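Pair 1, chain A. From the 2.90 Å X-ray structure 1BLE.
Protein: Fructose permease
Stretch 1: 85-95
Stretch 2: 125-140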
# COMPACT_ATOMS: atom_id res chain seq x y z
N GLU A 85 6.45 -4.76 -17.51
CA GLU A 85 6.42 -3.50 -18.26
C GLU A 85 6.90 -3.79 -19.69
O GLU A 85 6.48 -3.11 -20.63
CB GLU A 85 7.45 -2.53 -17.72
CG GLU A 85 7.05 -1.36 -16.93
CD GLU A 85 8.31 -0.53 -16.63
OE1 GLU A 85 9.22 -1.03 -15.91
OE2 GLU A 85 8.42 0.59 -17.17
N ASN A 86 7.83 -4.74 -19.82
CA ASN A 86 8.49 -5.08 -21.10
C ASN A 86 8.99 -6.53 -21.18
O ASN A 86 9.00 -7.23 -20.18
CB ASN A 86 9.68 -4.14 -21.26
CG ASN A 86 10.68 -4.24 -20.10
OD1 ASN A 86 11.00 -3.24 -19.44
ND2 ASN A 86 11.15 -5.45 -19.83
N PRO A 87 9.49 -6.96 -22.36
CA PRO A 87 10.01 -8.34 -22.53
C PRO A 87 11.46 -8.62 -22.00
O PRO A 87 11.87 -9.79 -21.86
CB PRO A 87 9.94 -8.55 -24.03
CG PRO A 87 9.08 -7.41 -24.53
CD PRO A 87 9.41 -6.28 -23.66
N SER A 88 12.23 -7.59 -21.66
CA SER A 88 13.58 -7.84 -21.17
C SER A 88 13.57 -8.34 -19.74
O SER A 88 14.33 -9.24 -19.39
CB SER A 88 14.40 -6.58 -21.30
OG SER A 88 14.18 -6.01 -22.57
N ASP A 89 12.76 -7.74 -18.90
CA ASP A 89 12.69 -8.20 -17.53
C ASP A 89 12.18 -9.65 -17.52
O ASP A 89 12.44 -10.36 -16.57
CB ASP A 89 11.75 -7.30 -16.73
CG ASP A 89 12.26 -5.90 -16.55
OD1 ASP A 89 13.43 -5.73 -16.15
OD2 ASP A 89 11.48 -4.94 -16.75
N ILE A 90 11.43 -10.09 -18.54
CA ILE A 90 10.94 -11.48 -18.56
C ILE A 90 12.13 -12.38 -18.83
O ILE A 90 12.24 -13.47 -18.28
CB ILE A 90 9.90 -11.76 -19.63
CG1 ILE A 90 8.64 -10.91 -19.43
CG2 ILE A 90 9.50 -13.19 -19.52
CD1 ILE A 90 7.47 -11.31 -20.33
N VAL A 91 13.00 -11.90 -19.71
CA VAL A 91 14.24 -12.60 -20.07
C VAL A 91 15.11 -12.60 -18.80
O VAL A 91 15.50 -13.67 -18.34
CB VAL A 91 14.97 -11.90 -21.27
CG1 VAL A 91 16.48 -12.15 -21.23
CG2 VAL A 91 14.35 -12.37 -22.61
N SER A 92 15.33 -11.43 -18.20
CA SER A 92 16.10 -11.33 -16.97
C SER A 92 15.59 -12.31 -15.91
O SER A 92 16.39 -12.93 -15.21
CB SER A 92 16.01 -9.94 -16.37
OG SER A 92 16.54 -8.97 -17.25
N LEU A 93 14.27 -12.48 -15.81
CA LEU A 93 13.69 -13.37 -14.79
C LEU A 93 13.94 -14.83 -15.08
O LEU A 93 14.00 -15.63 -14.15
CB LEU A 93 12.18 -13.14 -14.59
CG LEU A 93 11.41 -13.96 -13.54
CD1 LEU A 93 11.92 -13.69 -12.12
CD2 LEU A 93 9.93 -13.69 -13.66
N ILE A 94 14.01 -15.17 -16.36
CA ILE A 94 14.25 -16.56 -16.75
C ILE A 94 15.72 -16.91 -16.52
O ILE A 94 16.05 -18.04 -16.17
CB ILE A 94 13.83 -16.81 -18.20
CG1 ILE A 94 12.31 -16.71 -18.31
CG2 ILE A 94 14.25 -18.18 -18.65
CD1 ILE A 94 11.79 -16.65 -19.74
N GLU A 95 16.59 -15.92 -16.65
CA GLU A 95 18.02 -16.11 -16.41
C GLU A 95 18.28 -16.08 -14.89
O GLU A 95 19.38 -15.72 -14.46
CB GLU A 95 18.83 -15.01 -17.09
CG GLU A 95 18.60 -14.92 -18.56
CD GLU A 95 19.54 -13.94 -19.21
OE1 GLU A 95 19.98 -12.97 -18.54
OE2 GLU A 95 19.84 -14.15 -20.41
N GLU A 125 14.01 -0.97 -30.24
CA GLU A 125 14.95 -1.99 -30.74
C GLU A 125 15.25 -3.04 -29.63
O GLU A 125 15.30 -4.25 -29.91
CB GLU A 125 16.25 -1.34 -31.25
N GLN A 126 15.41 -2.58 -28.38
CA GLN A 126 15.68 -3.49 -27.25
C GLN A 126 14.51 -4.41 -27.04
O GLN A 126 14.71 -5.57 -26.69
CB GLN A 126 15.99 -2.75 -25.93
N ASP A 127 13.29 -3.91 -27.27
CA ASP A 127 12.08 -4.74 -27.09
C ASP A 127 12.07 -5.95 -28.03
O ASP A 127 11.83 -7.09 -27.59
CB ASP A 127 10.79 -3.92 -27.28
CG ASP A 127 10.49 -3.01 -26.11
OD1 ASP A 127 10.51 -3.47 -24.96
OD2 ASP A 127 10.22 -1.83 -26.33
N ILE A 128 12.38 -5.69 -29.30
CA ILE A 128 12.40 -6.69 -30.36
C ILE A 128 13.41 -7.79 -30.14
O ILE A 128 13.09 -8.97 -30.33
CB ILE A 128 12.61 -6.02 -31.72
CG1 ILE A 128 11.43 -5.09 -32.00
CG2 ILE A 128 12.77 -7.05 -32.80
CD1 ILE A 128 11.46 -4.36 -33.32
N LYS A 129 14.63 -7.43 -29.74
CA LYS A 129 15.65 -8.43 -29.48
C LYS A 129 15.10 -9.40 -28.44
O LYS A 129 15.08 -10.62 -28.68
CB LYS A 129 16.92 -7.77 -28.95
CG LYS A 129 17.55 -6.77 -29.92
N ALA A 130 14.55 -8.84 -27.35
CA ALA A 130 14.00 -9.64 -26.24
C ALA A 130 12.81 -10.53 -26.63
O ALA A 130 12.69 -11.67 -26.10
CB ALA A 130 13.66 -8.75 -25.06
N PHE A 131 11.93 -10.04 -27.51
CA PHE A 131 10.83 -10.85 -27.98
C PHE A 131 11.47 -12.01 -28.78
O PHE A 131 10.96 -13.14 -28.75
CB PHE A 131 9.87 -10.06 -28.88
CG PHE A 131 8.80 -9.29 -28.12
CD1 PHE A 131 8.03 -9.91 -27.14
CD2 PHE A 131 8.55 -7.94 -28.42
CE1 PHE A 131 7.02 -9.20 -26.47
CE2 PHE A 131 7.55 -7.22 -27.76
CZ PHE A 131 6.79 -7.84 -26.79
N GLU A 132 12.59 -11.74 -29.48
CA GLU A 132 13.29 -12.79 -30.24
C GLU A 132 13.77 -13.82 -29.22
O GLU A 132 13.26 -14.96 -29.17
CB GLU A 132 14.50 -12.25 -31.02
CG GLU A 132 14.23 -11.13 -32.06
CD GLU A 132 13.62 -11.61 -33.39
OE1 GLU A 132 12.90 -12.64 -33.42
OE2 GLU A 132 13.83 -10.90 -34.42
N THR A 133 14.71 -13.40 -28.37
CA THR A 133 15.24 -14.27 -27.31
C THR A 133 14.16 -15.15 -26.63
O THR A 133 14.44 -16.23 -26.14
CB THR A 133 15.86 -13.43 -26.20
OG1 THR A 133 16.82 -12.52 -26.73
CG2 THR A 133 16.49 -14.32 -25.15
N LEU A 134 12.95 -14.62 -26.54
CA LEU A 134 11.85 -15.32 -25.88
C LEU A 134 11.32 -16.46 -26.69
O LEU A 134 10.75 -17.41 -26.14
CB LEU A 134 10.74 -14.35 -25.55
CG LEU A 134 11.10 -13.46 -24.38
CD1 LEU A 134 10.04 -12.41 -24.21
CD2 LEU A 134 11.26 -14.33 -23.14
N SER A 135 11.43 -16.34 -28.01
CA SER A 135 10.95 -17.41 -28.86
C SER A 135 12.09 -18.42 -28.93
O SER A 135 11.86 -19.61 -29.20
CB SER A 135 10.57 -16.90 -30.23
OG SER A 135 9.70 -17.83 -30.83
N ASP A 136 13.30 -17.95 -28.63
CA ASP A 136 14.49 -18.81 -28.62
C ASP A 136 14.51 -19.72 -27.41
O ASP A 136 15.04 -20.83 -27.46
CB ASP A 136 15.76 -17.96 -28.62
CG ASP A 136 16.33 -17.76 -30.01
OD1 ASP A 136 15.54 -17.81 -31.00
OD2 ASP A 136 17.56 -17.55 -30.12
N LYS A 137 14.02 -19.20 -26.31
CA LYS A 137 13.95 -19.98 -25.10
C LYS A 137 12.69 -20.83 -25.19
O LYS A 137 12.31 -21.49 -24.23
CB LYS A 137 13.88 -19.04 -23.92
CG LYS A 137 15.17 -18.36 -23.66
CD LYS A 137 16.13 -19.40 -23.14
CE LYS A 137 16.87 -18.86 -21.94
NZ LYS A 137 17.44 -17.50 -22.27
N GLY A 138 12.02 -20.79 -26.34
CA GLY A 138 10.81 -21.57 -26.52
C GLY A 138 9.52 -21.02 -25.90
O GLY A 138 8.48 -21.69 -25.90
N VAL A 139 9.56 -19.78 -25.41
CA VAL A 139 8.39 -19.21 -24.76
C VAL A 139 7.33 -18.85 -25.77
O VAL A 139 7.60 -18.14 -26.71
CB VAL A 139 8.75 -17.94 -24.00
CG1 VAL A 139 7.53 -17.38 -23.32
CG2 VAL A 139 9.83 -18.23 -22.98
N LYS A 140 6.12 -19.38 -25.58
CA LYS A 140 5.01 -19.07 -26.47
C LYS A 140 4.68 -17.61 -26.21
O LYS A 140 4.68 -17.19 -25.05
CB LYS A 140 3.79 -19.92 -26.13
O HOH W 1 12.54 -4.31 -23.74

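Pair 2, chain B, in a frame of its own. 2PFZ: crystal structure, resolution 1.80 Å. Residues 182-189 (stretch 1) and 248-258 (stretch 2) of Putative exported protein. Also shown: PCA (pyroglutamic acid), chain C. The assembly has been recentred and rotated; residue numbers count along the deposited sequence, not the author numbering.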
# COMPACT_ATOMS: atom_id res chain seq x y z
N SER B 182 -5.66 -6.29 -3.17
CA SER B 182 -6.89 -5.57 -3.43
C SER B 182 -7.54 -6.11 -4.71
O SER B 182 -6.89 -6.81 -5.49
CB SER B 182 -6.58 -4.09 -3.61
OG SER B 182 -5.57 -3.90 -4.59
N GLY B 183 -8.82 -5.80 -4.91
CA GLY B 183 -9.48 -6.06 -6.19
C GLY B 183 -8.76 -5.34 -7.32
O GLY B 183 -8.70 -5.85 -8.44
N SER B 184 -8.26 -4.14 -7.02
CA SER B 184 -7.42 -3.33 -7.92
C SER B 184 -6.32 -4.17 -8.57
O SER B 184 -6.30 -4.36 -9.79
CB SER B 184 -6.82 -2.14 -7.16
OG SER B 184 -5.79 -1.49 -7.91
N THR B 185 -5.41 -4.68 -7.75
CA THR B 185 -4.29 -5.53 -8.20
C THR B 185 -4.76 -6.79 -8.90
O THR B 185 -4.22 -7.16 -9.95
CB THR B 185 -3.33 -5.86 -7.06
OG1 THR B 185 -2.71 -4.65 -6.64
CG2 THR B 185 -2.25 -6.83 -7.51
N GLY B 186 -5.77 -7.45 -8.31
CA GLY B 186 -6.37 -8.63 -8.96
C GLY B 186 -6.80 -8.35 -10.38
O GLY B 186 -6.48 -9.11 -11.30
N PHE B 187 -7.53 -7.25 -10.57
CA PHE B 187 -8.00 -6.87 -11.90
C PHE B 187 -6.84 -6.49 -12.82
O PHE B 187 -6.76 -7.00 -13.95
CB PHE B 187 -8.99 -5.71 -11.80
CG PHE B 187 -9.65 -5.37 -13.11
CD1 PHE B 187 -10.73 -6.12 -13.57
CD2 PHE B 187 -9.20 -4.29 -13.87
CE1 PHE B 187 -11.35 -5.80 -14.79
CE2 PHE B 187 -9.82 -3.97 -15.08
CZ PHE B 187 -10.90 -4.73 -15.53
N ASP B 188 -5.96 -5.61 -12.35
CA ASP B 188 -4.90 -5.06 -13.21
C ASP B 188 -3.87 -6.09 -13.68
O ASP B 188 -3.11 -5.82 -14.63
CB ASP B 188 -4.19 -3.91 -12.50
CG ASP B 188 -5.02 -2.65 -12.41
OD1 ASP B 188 -5.99 -2.45 -13.18
OD2 ASP B 188 -4.69 -1.84 -11.54
N THR B 189 -3.82 -7.24 -13.02
CA THR B 189 -2.86 -8.29 -13.35
C THR B 189 -3.60 -9.47 -14.00
O THR B 189 -3.00 -10.54 -14.25
CB THR B 189 -2.06 -8.77 -12.12
OG1 THR B 189 -2.96 -9.28 -11.11
CG2 THR B 189 -1.16 -7.65 -11.55
N SER B 248 -15.68 -0.97 -5.39
CA SER B 248 -16.86 -1.73 -5.82
C SER B 248 -16.79 -2.04 -7.30
O SER B 248 -17.16 -3.12 -7.71
CB SER B 248 -18.17 -1.02 -5.48
OG SER B 248 -18.14 0.29 -5.99
N TRP B 249 -16.28 -1.10 -8.11
CA TRP B 249 -16.14 -1.34 -9.55
C TRP B 249 -15.22 -2.53 -9.82
O TRP B 249 -15.53 -3.36 -10.67
CB TRP B 249 -15.67 -0.07 -10.28
CG TRP B 249 -15.69 -0.17 -11.79
CD1 TRP B 249 -16.71 0.19 -12.63
CD2 TRP B 249 -14.65 -0.68 -12.62
NE1 TRP B 249 -16.36 -0.06 -13.94
CE2 TRP B 249 -15.10 -0.60 -13.96
CE3 TRP B 249 -13.37 -1.21 -12.36
CZ2 TRP B 249 -14.31 -1.03 -15.04
CZ3 TRP B 249 -12.59 -1.63 -13.44
CH2 TRP B 249 -13.07 -1.54 -14.77
N TYR B 250 -14.12 -2.64 -9.08
CA TYR B 250 -13.19 -3.73 -9.35
C TYR B 250 -13.80 -5.06 -8.98
O TYR B 250 -13.66 -6.02 -9.72
CB TYR B 250 -11.82 -3.55 -8.67
CG TYR B 250 -10.94 -2.50 -9.32
CD1 TYR B 250 -10.40 -2.69 -10.61
CD2 TYR B 250 -10.64 -1.32 -8.64
CE1 TYR B 250 -9.60 -1.71 -11.20
CE2 TYR B 250 -9.83 -0.36 -9.21
CZ TYR B 250 -9.32 -0.55 -10.49
OH TYR B 250 -8.55 0.44 -11.03
N LYS B 251 -14.47 -5.11 -7.82
CA LYS B 251 -15.12 -6.33 -7.36
C LYS B 251 -16.17 -6.86 -8.36
O LYS B 251 -16.16 -8.05 -8.68
CB LYS B 251 -15.75 -6.14 -5.97
CG LYS B 251 -14.75 -6.37 -4.83
CD LYS B 251 -14.92 -5.44 -3.66
CE LYS B 251 -16.32 -5.33 -3.17
NZ LYS B 251 -16.35 -4.75 -1.78
N GLU B 252 -17.02 -5.97 -8.87
CA GLU B 252 -18.05 -6.33 -9.84
C GLU B 252 -17.43 -6.69 -11.20
O GLU B 252 -17.92 -7.57 -11.89
CB GLU B 252 -19.08 -5.20 -10.01
CG GLU B 252 -19.90 -4.88 -8.75
CD GLU B 252 -20.67 -6.07 -8.22
OE1 GLU B 252 -21.48 -6.63 -8.98
OE2 GLU B 252 -20.44 -6.45 -7.05
N GLN B 253 -16.34 -6.02 -11.57
CA GLN B 253 -15.66 -6.36 -12.81
C GLN B 253 -14.96 -7.72 -12.71
O GLN B 253 -15.02 -8.50 -13.63
CB GLN B 253 -14.71 -5.23 -13.25
CG GLN B 253 -14.46 -5.16 -14.75
CD GLN B 253 -15.63 -4.59 -15.58
OE1 GLN B 253 -15.60 -4.65 -16.81
NE2 GLN B 253 -16.64 -4.03 -14.91
N LEU B 254 -14.32 -8.00 -11.57
CA LEU B 254 -13.73 -9.32 -11.32
C LEU B 254 -14.80 -10.41 -11.42
O LEU B 254 -14.55 -11.49 -12.00
CB LEU B 254 -13.07 -9.37 -9.93
CG LEU B 254 -11.71 -8.65 -9.83
CD1 LEU B 254 -11.26 -8.51 -8.39
CD2 LEU B 254 -10.64 -9.38 -10.63
N ALA B 255 -15.98 -10.14 -10.86
CA ALA B 255 -17.12 -11.05 -11.01
C ALA B 255 -17.50 -11.20 -12.48
O ALA B 255 -17.66 -12.33 -12.95
CB ALA B 255 -18.32 -10.59 -10.17
N LYS B 256 -17.63 -10.09 -13.21
CA LYS B 256 -17.93 -10.15 -14.65
C LYS B 256 -16.98 -11.14 -15.34
O LYS B 256 -17.38 -11.86 -16.26
CB LYS B 256 -17.83 -8.75 -15.30
CG LYS B 256 -18.06 -8.72 -16.81
CD LYS B 256 -18.66 -7.39 -17.31
CE LYS B 256 -17.76 -6.60 -18.30
NZ LYS B 256 -17.16 -7.46 -19.40
N ASN B 257 -15.75 -11.19 -14.85
CA ASN B 257 -14.67 -11.99 -15.43
C ASN B 257 -14.52 -13.41 -14.89
O ASN B 257 -13.53 -14.11 -15.20
CB ASN B 257 -13.36 -11.22 -15.32
CG ASN B 257 -13.16 -10.28 -16.47
OD1 ASN B 257 -12.99 -10.72 -17.61
ND2 ASN B 257 -13.20 -8.98 -16.20
N GLY B 258 -15.50 -13.83 -14.09
CA GLY B 258 -15.59 -15.22 -13.62
C GLY B 258 -14.98 -15.53 -12.27
O GLY B 258 -14.85 -16.71 -11.92
N PCA C . -1.76 -4.18 -4.27
CA PCA C . -0.30 -4.05 -4.08
CB PCA C . 0.03 -3.72 -2.62
CG PCA C . -1.29 -3.68 -1.88
CD PCA C . -2.31 -3.91 -2.96
OE PCA C . -3.54 -3.84 -2.77
C PCA C . 0.30 -5.41 -4.38
O PCA C . 1.50 -5.55 -4.62
OXT PCA C . -0.46 -6.40 -4.39
O HOH W 2 -6.13 0.05 -10.00
O HOH W 3 -7.37 -0.22 -13.27

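Two helices that cross at a fixed angle and separation can be packed by quite different side chains, and these pairs are a compact example. In both, a short helix meets a longer one with their N-to-C directions 41° apart; the axes approach to 9.1 Å in pair 1 and 8.8 Å in pair 2. Fourteen central residues superpose with an RMSD of 0.4 Å. One nearest-CA pairing is shared, V91(A) with L134(A) and F187(B) with L254(B); the other shifts by one residue on the first stretch, from S88(A) with A130(A) to G183(B) with Y250(B).

At two matched positions, bulk is exchanged between the stretches. Where pair 1 has P87(A) facing the small A130(A), with CB of P87(A) 3.9 Å from CB of A130(A), pair 2 has G183(B) facing the large Y250(B). An ideal CB on G183(B) would lie a tight 3.4 Å from CB of Y250(B), so the glycine suits the close approach. The tyrosine ring instead lies against backbone: CA of S184(B) sits over its face, 3.8 Å from the centroid of the Y250(B) ring. In pair 1 a ring is also covered, but from another position: CG of P87(A) lies 3.4 Å from the centroid of the F131(A) ring, over its face. K251(B), the counterpart of F131(A), points its CB away.

One turn on, V91(A) matches F187(B). The valine reaches L134(A) with a modest contact, CG2 of V91(A) to CD2 of L134(A) at 3.7 Å. The phenylalanine fills a hole formed by W249(B), Y250(B), Q253(B) and L254(B); the edge of W249(B) is directed at its face, and CE1 of F187(B) comes within 3.2 Å of CG of Q253(B). A leucine is retained in the contact: L134(A) and L254(B) coincide, side-chain centres 0.7 Å apart, with the same m,t rotamer. Pair 1 lines it with P87(A), I90(A), V91(A) and I94(A), whereas in pair 2 G186(B) matches I90(A), and CD2 of L254(B) lies 4.0 Å from the backbone C of G186(B).

Neither pair has a direct hydrogen bond across the stretches among the modelled atoms, yet water links both. In pair 1 one water lies 2.6 Å from OG of S88(A) and donates to OD1 of D127(A) at 2.5 Å. In pair 2 the matching serine shares a water with D188(B) and Y250(B). Thus one backbone frame accommodates either a largely aliphatic seam with one proline-aromatic contact, or two aromatic knobs, F187(B) and Y250(B).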